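Local coordinates for protein catalase (PDB 4B7H) that breaks hydrogen peroxide down to water and oxygen at a haem group and, in this crystal, carries bound nitric oxide and NADPH, at residues T232-D237 and P269-K274. Residues are numbered along the deposited sequence; the frame is centred on the assembly and turned at random.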
loop_
_atom_site.group_PDB
_atom_site.type_symbol
_atom_site.label_atom_id
_atom_site.label_comp_id
_atom_site.label_asym_id
_atom_site.label_seq_id
_atom_site.Cartn_x
_atom_site.Cartn_y
_atom_site.Cartn_z
ATOM N N THR A 232 -13.350 38.249 -0.094
ATOM C CA THR A 232 -13.466 38.138 1.353
ATOM C C THR A 232 -14.200 39.319 1.984
ATOM O O THR A 232 -13.882 40.476 1.720
ATOM C CB THR A 232 -12.098 37.975 2.032
ATOM O OG1 THR A 232 -12.281 38.089 3.447
ATOM C CG2 THR A 232 -11.117 39.044 1.558
ATOM N N ARG A 233 -15.191 39.019 2.816
ATOM C CA ARG A 233 -15.877 40.068 3.554
ATOM C C ARG A 233 -15.061 40.564 4.737
ATOM O O ARG A 233 -15.338 41.636 5.288
ATOM C CB ARG A 233 -17.244 39.592 4.029
ATOM C CG ARG A 233 -18.264 39.554 2.929
ATOM C CD ARG A 233 -19.666 39.692 3.476
ATOM N NE ARG A 233 -20.642 39.397 2.440
ATOM C CZ ARG A 233 -21.928 39.161 2.666
ATOM N NH1 ARG A 233 -22.402 39.192 3.904
ATOM N NH2 ARG A 233 -22.734 38.894 1.651
ATOM N N GLN A 234 -14.060 39.780 5.129
ATOM C CA GLN A 234 -13.168 40.155 6.222
ATOM C C GLN A 234 -12.079 41.118 5.739
ATOM O O GLN A 234 -11.496 41.863 6.537
ATOM C CB GLN A 234 -12.543 38.903 6.848
ATOM C CG GLN A 234 -13.556 37.986 7.546
ATOM C CD GLN A 234 -14.509 37.267 6.594
ATOM O OE1 GLN A 234 -15.731 37.385 6.722
ATOM N NE2 GLN A 234 -13.956 36.512 5.645
ATOM N N GLY A 235 -11.827 41.098 4.430
ATOM C CA GLY A 235 -10.846 41.962 3.792
ATOM C C GLY A 235 -9.457 41.347 3.762
ATOM O O GLY A 235 -9.098 40.596 4.673
ATOM N N TRP A 236 -8.674 41.661 2.728
ATOM C CA TRP A 236 -7.258 41.299 2.707
ATOM C C TRP A 236 -6.570 41.945 3.904
ATOM O O TRP A 236 -6.766 43.131 4.185
ATOM C CB TRP A 236 -6.577 41.778 1.422
ATOM C CG TRP A 236 -6.726 40.853 0.237
ATOM C CD1 TRP A 236 -7.597 40.991 -0.802
ATOM C CD2 TRP A 236 -5.954 39.667 -0.040
ATOM N NE1 TRP A 236 -7.429 39.958 -1.698
ATOM C CE2 TRP A 236 -6.426 39.135 -1.256
ATOM C CE3 TRP A 236 -4.911 39.010 0.622
ATOM C CZ2 TRP A 236 -5.891 37.977 -1.829
ATOM C CZ3 TRP A 236 -4.375 37.858 0.048
ATOM C CH2 TRP A 236 -4.877 37.348 -1.158
ATOM N N ASP A 237 -5.764 41.162 4.610
ATOM C CA ASP A 237 -4.976 41.671 5.725
ATOM C C ASP A 237 -3.672 40.883 5.722
ATOM O O ASP A 237 -3.698 39.653 5.805
ATOM C CB ASP A 237 -5.739 41.469 7.037
ATOM C CG ASP A 237 -5.125 42.218 8.198
ATOM O OD1 ASP A 237 -4.200 43.029 7.973
ATOM O OD2 ASP A 237 -5.579 42.000 9.342
ATOM N N PRO A 269 -16.652 33.382 8.980
ATOM C CA PRO A 269 -16.154 34.148 7.834
ATOM C C PRO A 269 -17.012 33.937 6.588
ATOM O O PRO A 269 -17.547 32.835 6.362
ATOM C CB PRO A 269 -14.743 33.590 7.623
ATOM C CG PRO A 269 -14.825 32.186 8.117
ATOM C CD PRO A 269 -15.788 32.229 9.291
ATOM N N ILE A 270 -17.138 34.998 5.795
ATOM C CA ILE A 270 -17.988 35.005 4.615
ATOM C C ILE A 270 -17.191 35.494 3.410
ATOM O O ILE A 270 -16.306 36.346 3.543
ATOM C CB ILE A 270 -19.215 35.924 4.841
ATOM C CG1 ILE A 270 -20.069 35.398 5.997
ATOM C CG2 ILE A 270 -20.058 36.050 3.581
ATOM C CD1 ILE A 270 -21.040 36.417 6.541
ATOM N N TRP A 271 -17.486 34.929 2.244
ATOM C CA TRP A 271 -16.955 35.414 0.976
ATOM C C TRP A 271 -18.102 35.638 0.008
ATOM O O TRP A 271 -19.017 34.814 -0.079
ATOM C CB TRP A 271 -16.016 34.385 0.350
ATOM C CG TRP A 271 -14.659 34.295 0.980
ATOM C CD1 TRP A 271 -13.494 34.826 0.495
ATOM C CD2 TRP A 271 -14.318 33.640 2.210
ATOM N NE1 TRP A 271 -12.450 34.543 1.350
ATOM C CE2 TRP A 271 -12.928 33.809 2.405
ATOM C CE3 TRP A 271 -15.050 32.918 3.161
ATOM C CZ2 TRP A 271 -12.255 33.285 3.511
ATOM C CZ3 TRP A 271 -14.381 32.395 4.265
ATOM C CH2 TRP A 271 -12.995 32.580 4.429
ATOM N N ASP A 272 -18.051 36.742 -0.729
ATOM C CA ASP A 272 -19.003 36.952 -1.814
ATOM C C ASP A 272 -18.531 36.240 -3.083
ATOM O O ASP A 272 -17.386 36.399 -3.505
ATOM C CB ASP A 272 -19.223 38.442 -2.052
ATOM C CG ASP A 272 -19.991 39.087 -0.922
ATOM O OD1 ASP A 272 -21.210 38.828 -0.819
ATOM O OD2 ASP A 272 -19.376 39.830 -0.127
ATOM N N VAL A 273 -19.417 35.433 -3.664
ATOM C CA VAL A 273 -19.111 34.657 -4.868
ATOM C C VAL A 273 -19.465 35.459 -6.112
ATOM O O VAL A 273 -20.616 35.854 -6.297
ATOM C CB VAL A 273 -19.891 33.326 -4.890
ATOM C CG1 VAL A 273 -19.586 32.549 -6.164
ATOM C CG2 VAL A 273 -19.558 32.488 -3.658
ATOM N N LYS A 274 -18.470 35.711 -6.954
ATOM C CA LYS A 274 -18.670 36.489 -8.171
ATOM C C LYS A 274 -17.991 35.789 -9.342
ATOM O O LYS A 274 -17.116 34.939 -9.147
ATOM C CB LYS A 274 -18.112 37.913 -8.007
ATOM C CG LYS A 274 -18.571 38.629 -6.738
ATOM C CD LYS A 274 -18.101 40.079 -6.694
ATOM C CE LYS A 274 -18.516 40.753 -5.388
ATOM N NZ LYS A 274 -19.994 40.838 -5.259
#
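Ile270 O is gripped by two donors that reach it from opposite faces of its carbonyl plane: the backbone N of Arg233, at 3.0 Å and nearly straight, and the side-chain NE2 of Gln234, at 3.2 Å and more bent. The same Gln234 amide turns its other end to the neighbouring peptide, OE1 accepting from Ile270 N at 2.9 Å, and thus spans both polar groups of Ile270. A bend at chi2 (70°) swings CD back toward the strand, and NE2 also bonds to Arg204 O, which helps fix which way round the amide sits.

Arg233 takes Asp272 side-on in a salt bridge, NE to OD2 and NH2 to OD1, each at 2.9 Å. Both oxygens are met on the syn side, with guanidinium and carboxylate planes 30° apart. Ile270 CG2 lies over one guanidinium face, 3.6 Å from NE, and Arg233 CD touches the same methyl as the two side chains cross at a slant.

Thr232 sits against the indole of Trp271, its CA 3.4 Å from CD1. With OG1 anti to the backbone N (chi1 171°), the hydroxyl oxygen accepts from the backbone N of both Gln234 and Gly235 and also bonds to Arg204 O. Trp271 NE1 bonds to Gln206 O, while Phe126 meets the indole edge-to-face and the Phe310 ring lies nearly parallel to it.

Thr232 and Trp271 form an antiparallel non-hydrogen-bonded pair where strand 223-232 leaves strand 270-279; beyond this last bridge backbone, amide and salt-bridge bonds hold the contact, while Thr232 OG1 closes an ST turn and ST motif at the margin of the catalase beta-barrel.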